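Local atomic coordinates of BexL (Amycolatopsis orientalis, PDB entry 4XRW), a protein that probably acts as a di-domain aromatase/cyclase that cyclises and aromatises a polyketide intermediate in biosynthesis of the natural product BE-7585A. Residues A[29-34]-A[120-125]; A[50-55]-A[156-161]; A[106-111]-A[130-135]; A[92-97]-A[112-117]; A[187-192]-A[240-245]. All blocks are in the same frame, centred on the assembly; numbering follows the deposited sequence.

Interaction 1. Residues A[29-34]-A[120-125]; sequences LVDAPA and AATAKV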
# COMPACT_ATOMS: atom_id res chain seq x y z
N LEU A 29 -5.95 3.34 21.85
CA LEU A 29 -6.66 2.08 22.07
C LEU A 29 -7.21 1.62 20.75
O LEU A 29 -7.71 2.44 19.97
CB LEU A 29 -7.81 2.24 23.08
CG LEU A 29 -7.42 2.71 24.48
CD1 LEU A 29 -8.69 3.05 25.27
CD2 LEU A 29 -6.60 1.67 25.22
N VAL A 30 -7.13 0.32 20.49
CA VAL A 30 -7.60 -0.27 19.24
C VAL A 30 -8.54 -1.45 19.51
O VAL A 30 -8.24 -2.31 20.34
CB VAL A 30 -6.41 -0.76 18.37
CG1 VAL A 30 -6.89 -1.48 17.12
CG2 VAL A 30 -5.48 0.43 18.01
N ASP A 31 -9.67 -1.51 18.81
CA ASP A 31 -10.68 -2.55 19.09
C ASP A 31 -10.43 -3.83 18.29
O ASP A 31 -11.25 -4.28 17.49
CB ASP A 31 -12.09 -2.01 18.81
CG ASP A 31 -12.46 -0.84 19.73
OD1 ASP A 31 -11.97 -0.79 20.89
OD2 ASP A 31 -13.25 0.02 19.30
N ALA A 32 -9.25 -4.40 18.52
CA ALA A 32 -8.90 -5.74 18.07
C ALA A 32 -8.00 -6.33 19.15
O ALA A 32 -7.45 -5.60 19.97
CB ALA A 32 -8.19 -5.71 16.71
N PRO A 33 -7.87 -7.65 19.17
CA PRO A 33 -7.03 -8.24 20.23
C PRO A 33 -5.55 -7.95 20.02
O PRO A 33 -5.13 -7.70 18.89
CB PRO A 33 -7.33 -9.74 20.13
CG PRO A 33 -7.91 -9.94 18.78
CD PRO A 33 -8.57 -8.67 18.38
N ALA A 34 -4.78 -7.96 21.09
CA ALA A 34 -3.34 -7.65 21.04
C ALA A 34 -2.57 -8.51 20.05
O ALA A 34 -1.66 -8.03 19.39
CB ALA A 34 -2.74 -7.81 22.42
N ALA A 120 -10.18 -8.71 25.83
CA ALA A 120 -10.01 -9.81 24.90
C ALA A 120 -10.15 -9.38 23.44
O ALA A 120 -9.65 -10.06 22.55
CB ALA A 120 -11.01 -10.91 25.20
N ALA A 121 -10.83 -8.27 23.21
CA ALA A 121 -11.13 -7.79 21.87
C ALA A 121 -10.56 -6.40 21.63
O ALA A 121 -10.82 -5.77 20.59
CB ALA A 121 -12.64 -7.78 21.65
N THR A 122 -9.78 -5.92 22.59
CA THR A 122 -9.36 -4.54 22.60
C THR A 122 -7.91 -4.44 23.13
O THR A 122 -7.52 -5.20 24.04
CB THR A 122 -10.38 -3.69 23.42
OG1 THR A 122 -10.85 -2.58 22.66
CG2 THR A 122 -9.80 -3.21 24.68
N ALA A 123 -7.12 -3.55 22.55
CA ALA A 123 -5.70 -3.47 22.88
C ALA A 123 -5.19 -2.04 22.93
O ALA A 123 -5.70 -1.15 22.25
CB ALA A 123 -4.88 -4.26 21.86
N LYS A 124 -4.17 -1.84 23.75
CA LYS A 124 -3.45 -0.59 23.84
C LYS A 124 -2.17 -0.69 23.02
O LYS A 124 -1.36 -1.60 23.24
CB LYS A 124 -3.11 -0.26 25.30
CG LYS A 124 -2.48 1.11 25.47
CD LYS A 124 -2.02 1.31 26.91
CE LYS A 124 -1.33 2.64 27.11
NZ LYS A 124 -0.86 2.83 28.52
N VAL A 125 -2.01 0.22 22.08
CA VAL A 125 -0.84 0.26 21.22
C VAL A 125 -0.00 1.44 21.61
O VAL A 125 -0.46 2.57 21.57
CB VAL A 125 -1.22 0.34 19.74
CG1 VAL A 125 0.05 0.41 18.86
CG2 VAL A 125 -2.08 -0.85 19.38
O HOH W 1 -5.97 -7.85 23.44
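Val30 and Ala123 pair where the first strand of the amino-terminal helix-grip domain ends and the seventh begins. These strands, 22-30 and 123-133, are antiparallel neighbours, and 22-30 is the outermost strand on this side of the sheet. Val30 and Ala123 form a hydrogen-bonded pair. Val30 N donates to Ala123 O at 2.7 Å, and Ala123 N donates to Val30 O at 2.8 Å. Both donors lie nearly along the C=O axis of their acceptors.

Past Val30 the chain leaves the sheet through an inverse gamma turn centred on Asp31. Ala32 N gives a weak bond back to Val30 O, which therefore has two backbone donors. Asp31 N is held by Glu164. Pro33 then occupies the N-cap position of helix 34-42.

On the inner face, Val30 CG2 touches Val125 CG2 at 3.9 Å. With chi1 at 175°, Val30 CG1 is trans to the backbone N and CG2 is the branch turned toward Val125. Val37 of helix 34-42 packs on both valines. Val163 and Leu159 of helix 138-166 add to this cover, on Val30 and Val125 respectively. Ala123 CB also reaches the start of helix 34-42, 4.2 Å from Ala34 CB.

Leu29 and Lys124 occupy the other face as a non-hydrogen-bonded pair. Leu29 CD2 touches Lys124 CB at 4.0 Å, the two chains slanting past each other, and the lysine runs on fully extended. A water links the two segments: it accepts from Ala34 N at 2.6 Å and donates to Thr122 O at 3.1 Å.

Interaction 2. Residues A[50-55]-A[156-161]; sequences IFPPTV and LAALKH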
# COMPACT_ATOMS: atom_id res chain seq x y z
N ILE A 50 -2.80 -1.02 6.71
CA ILE A 50 -2.93 -0.33 8.01
C ILE A 50 -2.17 0.98 8.13
O ILE A 50 -2.48 1.80 9.01
CB ILE A 50 -2.45 -1.23 9.16
CG1 ILE A 50 -0.97 -1.59 9.03
CG2 ILE A 50 -3.26 -2.48 9.17
CD1 ILE A 50 -0.36 -2.20 10.31
N PHE A 51 -1.16 1.17 7.28
CA PHE A 51 -0.46 2.45 7.14
C PHE A 51 -0.74 3.07 5.77
O PHE A 51 -0.13 2.69 4.78
CB PHE A 51 1.06 2.27 7.33
CG PHE A 51 1.43 1.68 8.67
CD1 PHE A 51 1.15 2.36 9.84
CD2 PHE A 51 2.06 0.46 8.75
CE1 PHE A 51 1.48 1.81 11.06
CE2 PHE A 51 2.41 -0.09 9.99
CZ PHE A 51 2.11 0.59 11.14
N PRO A 52 -1.62 4.06 5.71
CA PRO A 52 -2.00 4.59 4.39
C PRO A 52 -0.84 5.05 3.50
O PRO A 52 -0.94 4.82 2.30
CB PRO A 52 -2.94 5.75 4.75
CG PRO A 52 -3.58 5.30 6.02
CD PRO A 52 -2.48 4.62 6.78
N PRO A 53 0.26 5.60 4.04
CA PRO A 53 1.33 5.96 3.11
C PRO A 53 2.09 4.80 2.49
O PRO A 53 2.77 5.01 1.49
CB PRO A 53 2.28 6.80 3.98
CG PRO A 53 1.44 7.27 5.13
CD PRO A 53 0.53 6.07 5.40
N THR A 54 2.03 3.62 3.08
CA THR A 54 2.90 2.52 2.66
C THR A 54 2.38 1.89 1.37
O THR A 54 1.22 1.49 1.27
CB THR A 54 3.03 1.44 3.75
OG1 THR A 54 3.52 2.03 4.97
CG2 THR A 54 3.99 0.39 3.32
N VAL A 55 3.26 1.78 0.38
CA VAL A 55 2.90 1.10 -0.87
C VAL A 55 3.33 -0.36 -0.88
O VAL A 55 2.59 -1.25 -1.35
CB VAL A 55 3.50 1.84 -2.08
CG1 VAL A 55 3.10 1.15 -3.37
CG2 VAL A 55 3.00 3.31 -2.08
N LEU A 156 -0.88 6.70 14.46
CA LEU A 156 -1.67 5.91 15.41
C LEU A 156 -3.17 6.05 15.12
O LEU A 156 -3.94 5.09 15.23
CB LEU A 156 -1.37 6.32 16.86
CG LEU A 156 -0.06 5.81 17.45
CD1 LEU A 156 0.12 6.23 18.91
CD2 LEU A 156 0.00 4.29 17.31
N ALA A 157 -3.60 7.26 14.76
CA ALA A 157 -5.01 7.47 14.44
C ALA A 157 -5.41 6.66 13.21
O ALA A 157 -6.47 6.04 13.18
CB ALA A 157 -5.27 8.91 14.21
N ALA A 158 -4.55 6.65 12.19
CA ALA A 158 -4.83 5.87 10.98
C ALA A 158 -4.75 4.37 11.29
O ALA A 158 -5.53 3.58 10.76
CB ALA A 158 -3.84 6.26 9.87
N LEU A 159 -3.84 3.96 12.16
CA LEU A 159 -3.73 2.56 12.54
C LEU A 159 -5.05 2.07 13.15
O LEU A 159 -5.56 1.01 12.78
CB LEU A 159 -2.61 2.35 13.54
CG LEU A 159 -2.48 0.95 14.14
CD1 LEU A 159 -1.88 -0.01 13.12
CD2 LEU A 159 -1.64 0.98 15.39
N LYS A 160 -5.57 2.82 14.11
CA LYS A 160 -6.84 2.48 14.74
C LYS A 160 -7.97 2.41 13.71
O LYS A 160 -8.72 1.43 13.67
CB LYS A 160 -7.17 3.50 15.83
CG LYS A 160 -8.54 3.33 16.48
CD LYS A 160 -8.80 4.44 17.51
CE LYS A 160 -10.20 4.30 18.14
NZ LYS A 160 -10.42 2.93 18.71
N HIS A 161 -8.10 3.45 12.89
CA HIS A 161 -9.15 3.50 11.88
C HIS A 161 -9.10 2.29 10.95
O HIS A 161 -10.11 1.61 10.71
CB HIS A 161 -9.02 4.79 11.09
CG HIS A 161 -10.07 4.96 10.04
ND1 HIS A 161 -11.30 5.53 10.31
CD2 HIS A 161 -10.07 4.66 8.71
CE1 HIS A 161 -12.01 5.56 9.20
NE2 HIS A 161 -11.29 5.04 8.22
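Leu159 CD1 meets Ile50 CD1 at 3.9 Å, and the two side chains run alongside each other in the same direction. The same leucine methyl is 4.2 Å from Ile50 CB. It also comes to 4.3 Å from Phe51 CE1, at an oblique angle to the ring. Ala158 CB rests on the Pro52 ring, 3.8 Å from Pro52 CD and 4.0 Å from Pro52 CG. No hydrogen bond joins the two segments; the side-chain contacts are apolar.

Torsions and turns set these groups in place. Ile50 CG1 stands between the backbone N and the carbonyl carbon (chi1 62°). This puts CG1 over one face of the Phe51 ring, toward its rim, 3.6 Å above its plane. Trp47 meets the Phe51 ring edge-to-face. A type I turn runs from Phe51 to Thr54, closed by Thr54 N donating to Phe51 O at 2.9 Å. Ile50 O receives a weak bond from Asn162 ND2 on the long helix.

The Phe51 side chain is about 4 Å from a bound MES buffer molecule, and Thr54 OG1 hydrogen-bonds to it. This is consistent with a ligand pocket beside the contact. Segment 50-55 links the end of helix 47-50 to strand 54-59 and lies against the long helix 138-166. It also meets the second domain: Lys249 of strand 245-250 bonds Pro52 O and Thr54 O, and Val55 packs on Val237 and Val239 of strand 231-241.

Interaction 3. Residues A[106-111]-A[130-135]; sequences VAEMSG and AYRAVG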
# COMPACT_ATOMS: atom_id res chain seq x y z
N VAL A 106 18.36 14.86 11.47
CA VAL A 106 18.25 13.65 12.26
C VAL A 106 19.59 12.90 12.20
O VAL A 106 20.05 12.55 11.11
CB VAL A 106 17.14 12.70 11.78
CG1 VAL A 106 17.05 11.49 12.67
CG2 VAL A 106 15.76 13.46 11.73
N ALA A 107 20.17 12.66 13.35
CA ALA A 107 21.37 11.83 13.48
C ALA A 107 21.00 10.36 13.62
O ALA A 107 21.67 9.49 13.06
CB ALA A 107 22.19 12.26 14.66
N GLU A 108 19.97 10.09 14.41
CA GLU A 108 19.37 8.77 14.41
C GLU A 108 17.93 8.79 14.91
O GLU A 108 17.50 9.66 15.66
CB GLU A 108 20.22 7.78 15.22
CG GLU A 108 20.46 8.16 16.67
CD GLU A 108 21.03 6.98 17.46
OE1 GLU A 108 22.28 6.83 17.51
OE2 GLU A 108 20.23 6.18 18.02
N MET A 109 17.20 7.81 14.40
CA MET A 109 15.79 7.62 14.66
C MET A 109 15.51 6.13 14.85
O MET A 109 15.71 5.32 13.93
CB MET A 109 14.97 8.16 13.50
CG MET A 109 13.47 8.00 13.63
SD MET A 109 12.83 9.06 14.94
CE MET A 109 13.37 10.66 14.44
N SER A 110 15.02 5.80 16.03
CA SER A 110 14.59 4.44 16.34
C SER A 110 13.28 4.49 17.10
O SER A 110 12.84 5.55 17.55
CB SER A 110 15.64 3.71 17.16
OG SER A 110 15.82 4.39 18.38
N GLY A 111 12.63 3.35 17.23
CA GLY A 111 11.34 3.30 17.88
C GLY A 111 10.99 1.90 18.33
O GLY A 111 11.72 0.93 18.06
N ALA A 130 13.02 7.17 19.92
CA ALA A 130 14.22 7.69 20.52
C ALA A 130 15.00 8.33 19.40
O ALA A 130 15.25 7.67 18.39
CB ALA A 130 15.01 6.58 21.19
N TYR A 131 15.40 9.58 19.55
CA TYR A 131 16.10 10.26 18.48
C TYR A 131 17.08 11.29 18.97
O TYR A 131 16.99 11.78 20.11
CB TYR A 131 15.11 10.93 17.53
CG TYR A 131 14.02 11.66 18.26
CD1 TYR A 131 14.13 13.01 18.54
CD2 TYR A 131 12.91 10.98 18.70
CE1 TYR A 131 13.11 13.68 19.23
CE2 TYR A 131 11.92 11.61 19.37
CZ TYR A 131 12.02 12.95 19.65
OH TYR A 131 10.98 13.51 20.33
N ARG A 132 17.99 11.65 18.08
CA ARG A 132 18.81 12.81 18.34
C ARG A 132 19.17 13.52 17.06
O ARG A 132 19.05 12.99 15.96
CB ARG A 132 20.07 12.44 19.13
CG ARG A 132 20.86 11.27 18.63
CD ARG A 132 22.12 11.08 19.50
NE ARG A 132 22.96 12.27 19.47
CZ ARG A 132 24.26 12.30 19.75
NH1 ARG A 132 24.91 11.19 20.08
NH2 ARG A 132 24.92 13.45 19.69
N ALA A 133 19.58 14.76 17.24
CA ALA A 133 19.90 15.64 16.15
C ALA A 133 21.40 15.59 15.90
O ALA A 133 22.18 15.27 16.81
CB ALA A 133 19.43 17.08 16.47
N VAL A 134 21.81 15.91 14.69
CA VAL A 134 23.23 15.91 14.34
C VAL A 134 23.90 17.02 15.17
O VAL A 134 23.44 18.15 15.16
CB VAL A 134 23.44 16.12 12.84
CG1 VAL A 134 24.90 16.32 12.53
CG2 VAL A 134 22.86 14.93 12.04
N GLY A 135 24.95 16.69 15.91
CA GLY A 135 25.59 17.69 16.76
C GLY A 135 24.73 18.23 17.90
O GLY A 135 25.00 19.32 18.42
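Arg132 O faces two successive amides across the strands. Ala107 N donates to it at 2.9 Å and Glu108 N weakly at 3.4 Å. This shared acceptor marks a classic beta bulge, and the register shifts by one residue there. Past the bulge, pairing is regular. Arg132 N returns a bond to Glu108 O at 3.2 Å. Ser110 N gives to Ala130 O at 3.0 Å, and Ala130 N gives to Ser110 O at 2.9 Å.

Met109 and Tyr131 between them form a non-hydrogen-bonded pair, so their backbones bond outward, to Gln99 and Arg22. Their side chains run together on one face. The methionine bends at chi2 (68°) and chi3, which brings Met109 CE to 3.6 Å from Tyr131 CB. Met109 SD lies obliquely to the ring, 5.2 Å from the Tyr131 centroid, as a Met-aromatic contact. Tyr131 OH is bonded to Asp145 of helix 138-166.

On the other face Glu108 CG touches Arg132 CG at 3.7 Å. Their charged ends do not meet. Arg132 NH2 instead forms a salt bridge with Asp136.

The hydrogen-bond pattern is that of an antiparallel hairpin, strands 106-117 and 123-133, with a classic bulge at its open end. The hairpin forms part of the curved helix-grip sheet, and its Met109 and Tyr131 face packs on the long helix.

Interaction 4. Residues A[92-97]-A[112-117]; sequences ARRISF and TWIVEP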
# COMPACT_ATOMS: atom_id res chain seq x y z
N ALA A 92 6.54 -10.83 24.04
CA ALA A 92 6.32 -9.54 24.68
C ALA A 92 5.45 -8.60 23.82
O ALA A 92 5.08 -7.50 24.26
CB ALA A 92 7.63 -8.90 24.96
N ARG A 93 5.12 -9.04 22.61
CA ARG A 93 4.42 -8.22 21.63
C ARG A 93 5.15 -6.88 21.49
O ARG A 93 4.55 -5.82 21.62
CB ARG A 93 2.94 -8.02 22.02
CG ARG A 93 2.16 -9.33 22.21
CD ARG A 93 0.68 -9.08 22.47
NE ARG A 93 -0.00 -10.23 23.03
CZ ARG A 93 -0.03 -10.54 24.33
NH1 ARG A 93 0.60 -9.78 25.22
NH2 ARG A 93 -0.70 -11.61 24.74
N ARG A 94 6.46 -6.96 21.25
CA ARG A 94 7.28 -5.77 21.02
C ARG A 94 8.02 -5.88 19.69
O ARG A 94 8.47 -6.96 19.31
CB ARG A 94 8.31 -5.54 22.13
CG ARG A 94 7.73 -5.15 23.49
CD ARG A 94 8.78 -5.12 24.62
NE ARG A 94 9.55 -3.87 24.75
CZ ARG A 94 10.78 -3.67 24.26
NH1 ARG A 94 11.41 -4.62 23.56
NH2 ARG A 94 11.40 -2.51 24.46
N ILE A 95 8.16 -4.74 19.02
CA ILE A 95 8.91 -4.64 17.78
C ILE A 95 9.79 -3.39 17.89
O ILE A 95 9.29 -2.28 17.96
CB ILE A 95 8.01 -4.49 16.55
CG1 ILE A 95 7.05 -5.69 16.44
CG2 ILE A 95 8.88 -4.39 15.28
CD1 ILE A 95 5.98 -5.49 15.47
N SER A 96 11.11 -3.59 17.91
CA SER A 96 12.06 -2.49 17.86
C SER A 96 12.43 -2.21 16.42
O SER A 96 12.64 -3.15 15.65
CB SER A 96 13.32 -2.84 18.64
OG SER A 96 12.97 -3.39 19.89
N PHE A 97 12.52 -0.94 16.05
CA PHE A 97 12.93 -0.63 14.68
C PHE A 97 13.94 0.50 14.70
O PHE A 97 13.98 1.28 15.65
CB PHE A 97 11.73 -0.28 13.79
CG PHE A 97 10.86 0.83 14.33
CD1 PHE A 97 11.07 2.14 13.93
CD2 PHE A 97 9.81 0.55 15.21
CE1 PHE A 97 10.26 3.17 14.41
CE2 PHE A 97 9.01 1.57 15.67
CZ PHE A 97 9.22 2.86 15.28
N THR A 112 9.87 1.80 19.02
CA THR A 112 9.38 0.54 19.52
C THR A 112 7.87 0.56 19.48
O THR A 112 7.26 1.56 19.88
CB THR A 112 9.85 0.25 20.98
OG1 THR A 112 11.23 0.57 21.13
CG2 THR A 112 9.66 -1.21 21.31
N TRP A 113 7.30 -0.52 18.96
CA TRP A 113 5.89 -0.84 19.10
C TRP A 113 5.75 -1.77 20.29
O TRP A 113 6.51 -2.73 20.42
CB TRP A 113 5.33 -1.55 17.86
CG TRP A 113 5.30 -0.70 16.62
CD1 TRP A 113 6.26 -0.64 15.65
CD2 TRP A 113 4.27 0.20 16.22
NE1 TRP A 113 5.88 0.24 14.67
CE2 TRP A 113 4.67 0.78 15.00
CE3 TRP A 113 3.04 0.58 16.77
CZ2 TRP A 113 3.89 1.71 14.33
CZ3 TRP A 113 2.27 1.50 16.10
CH2 TRP A 113 2.69 2.05 14.89
N ILE A 114 4.75 -1.51 21.12
CA ILE A 114 4.45 -2.39 22.24
C ILE A 114 2.94 -2.53 22.24
O ILE A 114 2.23 -1.53 22.32
CB ILE A 114 4.94 -1.85 23.59
CG1 ILE A 114 6.44 -1.52 23.58
CG2 ILE A 114 4.68 -2.87 24.69
CD1 ILE A 114 6.87 -0.57 24.70
N VAL A 115 2.44 -3.75 22.12
CA VAL A 115 1.02 -3.98 22.07
C VAL A 115 0.59 -4.73 23.34
O VAL A 115 1.10 -5.80 23.63
CB VAL A 115 0.62 -4.75 20.84
CG1 VAL A 115 -0.89 -4.80 20.73
CG2 VAL A 115 1.23 -4.09 19.59
N GLU A 116 -0.34 -4.13 24.08
CA GLU A 116 -0.75 -4.64 25.39
C GLU A 116 -2.24 -5.02 25.37
O GLU A 116 -3.09 -4.25 24.90
CB GLU A 116 -0.47 -3.60 26.49
CG GLU A 116 1.03 -3.34 26.70
CD GLU A 116 1.36 -2.18 27.64
OE1 GLU A 116 0.43 -1.43 28.01
OE2 GLU A 116 2.55 -2.01 28.00
N PRO A 117 -2.58 -6.23 25.85
CA PRO A 117 -4.01 -6.55 25.91
C PRO A 117 -4.65 -5.78 27.06
O PRO A 117 -4.07 -5.75 28.15
CB PRO A 117 -4.02 -8.06 26.14
CG PRO A 117 -2.77 -8.32 26.92
CD PRO A 117 -1.75 -7.28 26.49
O HOH W 2 2.27 -7.32 25.24
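Trp113 and Ile95 pair across the hairpin of strands 94-99 and 106-117, on the face turned to helices 34-42 and 138-166, which probably lines the ligand pocket. Trp113 N donates to Ile95 O at 2.8 Å, and Ile95 N donates to Trp113 O at 3.0 Å. Val115 N bonds Arg93 O at 3.0 Å.

Phe97 CE2 approaches Trp113 CD1 at 3.5 Å. The phenylalanine ring and the five-membered ring are oblique, with planes 40° apart. Phe97 CG sits between its backbone N and carbonyl carbon (chi1 55°), which brings the ring back over the neighbouring strand. Trp113 NE1 hydrogen-bonds to a bound MES.

The other face carries Arg94, Ile114 and Thr112. Arg94 CG runs beside Ile114 CG1 at 3.9 Å. The arginine bends at chi3 (85°), and Thr112 CG2 sits over one face of its guanidinium, toward the rim, 3.8 Å from Arg94 NH2.

Arg93 extends past Val115, and its NH1 reaches Pro117 CD at 3.7 Å. A water in the guanidinium plane accepts from Arg93 NH1 and donates to Ala92 O and Val115 O. Arg93 NE is held in a salt bridge by Asp35.

Arg93 and Arg94 both face Asp89 in a G1 beta bulge, where the chain enters strand 94-99. The bound buffer beside Trp113 is consistent with a ligand pocket between the sheet and the long helix, as expected for a helix-grip polyketide cyclase.

Interaction 5. Residues A[187-192]-A[240-245]; sequences DVYDFV and CFPHHR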
# COMPACT_ATOMS: atom_id res chain seq x y z
N ASP A 187 7.97 -9.72 -21.77
CA ASP A 187 7.11 -8.98 -22.70
C ASP A 187 5.75 -8.63 -22.10
O ASP A 187 5.16 -7.62 -22.46
CB ASP A 187 6.94 -9.77 -23.99
CG ASP A 187 8.27 -10.01 -24.71
OD1 ASP A 187 9.22 -9.22 -24.48
OD2 ASP A 187 8.37 -10.98 -25.50
N VAL A 188 5.26 -9.45 -21.17
CA VAL A 188 4.01 -9.17 -20.53
C VAL A 188 4.22 -8.06 -19.48
O VAL A 188 3.49 -7.06 -19.42
CB VAL A 188 3.44 -10.42 -19.85
CG1 VAL A 188 2.11 -10.09 -19.24
CG2 VAL A 188 3.31 -11.59 -20.88
N TYR A 189 5.23 -8.25 -18.65
CA TYR A 189 5.67 -7.22 -17.70
C TYR A 189 5.82 -5.86 -18.35
O TYR A 189 5.31 -4.86 -17.85
CB TYR A 189 7.00 -7.63 -17.06
CG TYR A 189 7.63 -6.56 -16.18
CD1 TYR A 189 7.32 -6.48 -14.81
CD2 TYR A 189 8.50 -5.64 -16.71
CE1 TYR A 189 7.90 -5.48 -14.00
CE2 TYR A 189 9.08 -4.65 -15.92
CZ TYR A 189 8.78 -4.59 -14.57
OH TYR A 189 9.37 -3.61 -13.81
N ASP A 190 6.60 -5.79 -19.45
CA ASP A 190 6.85 -4.53 -20.12
C ASP A 190 5.57 -3.85 -20.55
O ASP A 190 5.47 -2.63 -20.49
CB ASP A 190 7.74 -4.69 -21.36
CG ASP A 190 9.22 -4.98 -21.03
OD1 ASP A 190 9.68 -4.78 -19.87
OD2 ASP A 190 9.95 -5.40 -21.95
N PHE A 191 4.59 -4.61 -21.02
CA PHE A 191 3.32 -4.00 -21.41
C PHE A 191 2.64 -3.27 -20.23
O PHE A 191 2.09 -2.19 -20.40
CB PHE A 191 2.37 -5.08 -21.98
CG PHE A 191 1.06 -4.54 -22.46
CD1 PHE A 191 -0.03 -4.38 -21.59
CD2 PHE A 191 0.88 -4.19 -23.79
CE1 PHE A 191 -1.22 -3.89 -22.03
CE2 PHE A 191 -0.31 -3.70 -24.24
CZ PHE A 191 -1.38 -3.56 -23.37
N VAL A 192 2.66 -3.89 -19.06
CA VAL A 192 2.02 -3.27 -17.86
C VAL A 192 2.91 -2.17 -17.22
O VAL A 192 2.41 -1.17 -16.71
CB VAL A 192 1.67 -4.35 -16.83
CG1 VAL A 192 0.96 -3.75 -15.70
CG2 VAL A 192 0.77 -5.45 -17.48
N CYS A 240 7.91 -1.31 -9.18
CA CYS A 240 8.14 -2.24 -10.29
C CYS A 240 9.43 -3.07 -10.08
O CYS A 240 10.50 -2.53 -9.82
CB CYS A 240 8.21 -1.43 -11.58
SG CYS A 240 6.77 -0.34 -11.77
N PHE A 241 9.29 -4.37 -10.22
CA PHE A 241 10.38 -5.35 -10.03
C PHE A 241 10.51 -6.17 -11.33
O PHE A 241 9.74 -7.08 -11.55
CB PHE A 241 10.07 -6.26 -8.87
CG PHE A 241 9.92 -5.55 -7.54
CD1 PHE A 241 11.02 -5.32 -6.74
CD2 PHE A 241 8.69 -5.10 -7.11
CE1 PHE A 241 10.91 -4.66 -5.51
CE2 PHE A 241 8.56 -4.43 -5.87
CZ PHE A 241 9.68 -4.22 -5.09
N PRO A 242 11.45 -5.80 -12.20
CA PRO A 242 11.65 -6.47 -13.49
C PRO A 242 12.00 -7.93 -13.29
O PRO A 242 12.87 -8.14 -12.45
CB PRO A 242 12.84 -5.75 -14.10
CG PRO A 242 12.91 -4.46 -13.43
CD PRO A 242 12.32 -4.62 -12.07
N HIS A 243 11.35 -8.91 -13.92
CA HIS A 243 10.19 -8.76 -14.78
C HIS A 243 9.06 -9.57 -14.22
O HIS A 243 8.34 -10.22 -14.97
CB HIS A 243 10.52 -9.22 -16.21
CG HIS A 243 11.58 -8.41 -16.86
ND1 HIS A 243 12.88 -8.83 -16.97
CD2 HIS A 243 11.54 -7.17 -17.40
CE1 HIS A 243 13.61 -7.90 -17.56
NE2 HIS A 243 12.82 -6.87 -17.83
N HIS A 244 8.87 -9.51 -12.91
CA HIS A 244 7.95 -10.43 -12.27
C HIS A 244 6.83 -9.83 -11.40
O HIS A 244 5.86 -10.53 -11.05
CB HIS A 244 8.78 -11.42 -11.46
CG HIS A 244 9.46 -10.83 -10.26
ND1 HIS A 244 8.89 -10.85 -9.01
CD2 HIS A 244 10.66 -10.21 -10.12
CE1 HIS A 244 9.70 -10.27 -8.15
NE2 HIS A 244 10.79 -9.87 -8.79
N ARG A 245 6.92 -8.55 -11.05
CA ARG A 245 5.95 -8.01 -10.14
C ARG A 245 5.84 -6.51 -10.23
O ARG A 245 6.83 -5.83 -10.37
CB ARG A 245 6.31 -8.41 -8.71
CG ARG A 245 5.30 -8.02 -7.67
CD ARG A 245 5.75 -8.58 -6.29
NE ARG A 245 7.06 -8.07 -5.90
CZ ARG A 245 7.93 -8.71 -5.11
NH1 ARG A 245 7.65 -9.91 -4.60
NH2 ARG A 245 9.10 -8.14 -4.83
O HOH W 3 12.14 -4.55 -19.24
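Phe241 O, beside the Tyr189 ring, accepts two backbone bonds, from His244 N at 2.9 Å and Arg245 N at 3.2 Å. The same oxygen lies 3.5 Å from Tyr189 CE1. His244 and Arg245 thus form a classic beta bulge opposite Phe241, in the turn beside the tyrosine.

The ring of Tyr189 reaches from the helix into this turn because CG lies trans to the backbone N (chi1 173°). One ring face is covered by the backbone around the cis peptide between Pro242 and His243. His243 CA is 3.8 Å from the Tyr189 centroid and Pro242 CA is 4.0 Å from it, both as CH-pi contacts. The His243 ring stands nearly upright on the tyrosine, planes at 85°, as an offset edge-to-face pair. Its leading atom, His243 CD2, is 3.5 Å from Tyr189 CD2. Tyr189 OH passes over the proline ring and comes to 3.3 Å from Cys240 CB.

The turn joins strands 231-241 and 245-250 of the second helix-grip domain, and helix 185-193 packs against it here. Ile246 of strand 245-250 touches both Tyr189 and Cys240.

A water links the two segments. It donates to Asp190 OD1 and lies in the plane of the His243 ring, 2.8 Å from His243 NE2. Asp190 OD2 is held by a salt bridge to Lys186. His243 O is buried near Tyr189 CB and has no polar partner in the model.

In the fold
Interactions 1 to 4 belong to the first helix-grip domain, and interaction 5 to the second. Interactions 1, 3 and 4 follow neighbouring strands of one sheet. Interaction 1 joins interaction 4 through Lys124 O and Glu116 N, 2.9 Å apart. Interaction 4 joins interaction 3 through Phe97 N and Gly111 O, also 2.9 Å apart. Interaction 2 comes from the helix side: Phe51 CZ is 3.8 Å from Trp113 CZ2, and Leu156 and Leu159 also pack on Trp113. Phe51, Thr54 and Trp113 all lie around the bound MES, so interactions 2 and 4 share the likely pocket. Interaction 5 is about 28 Å, centre to centre, from interaction 2.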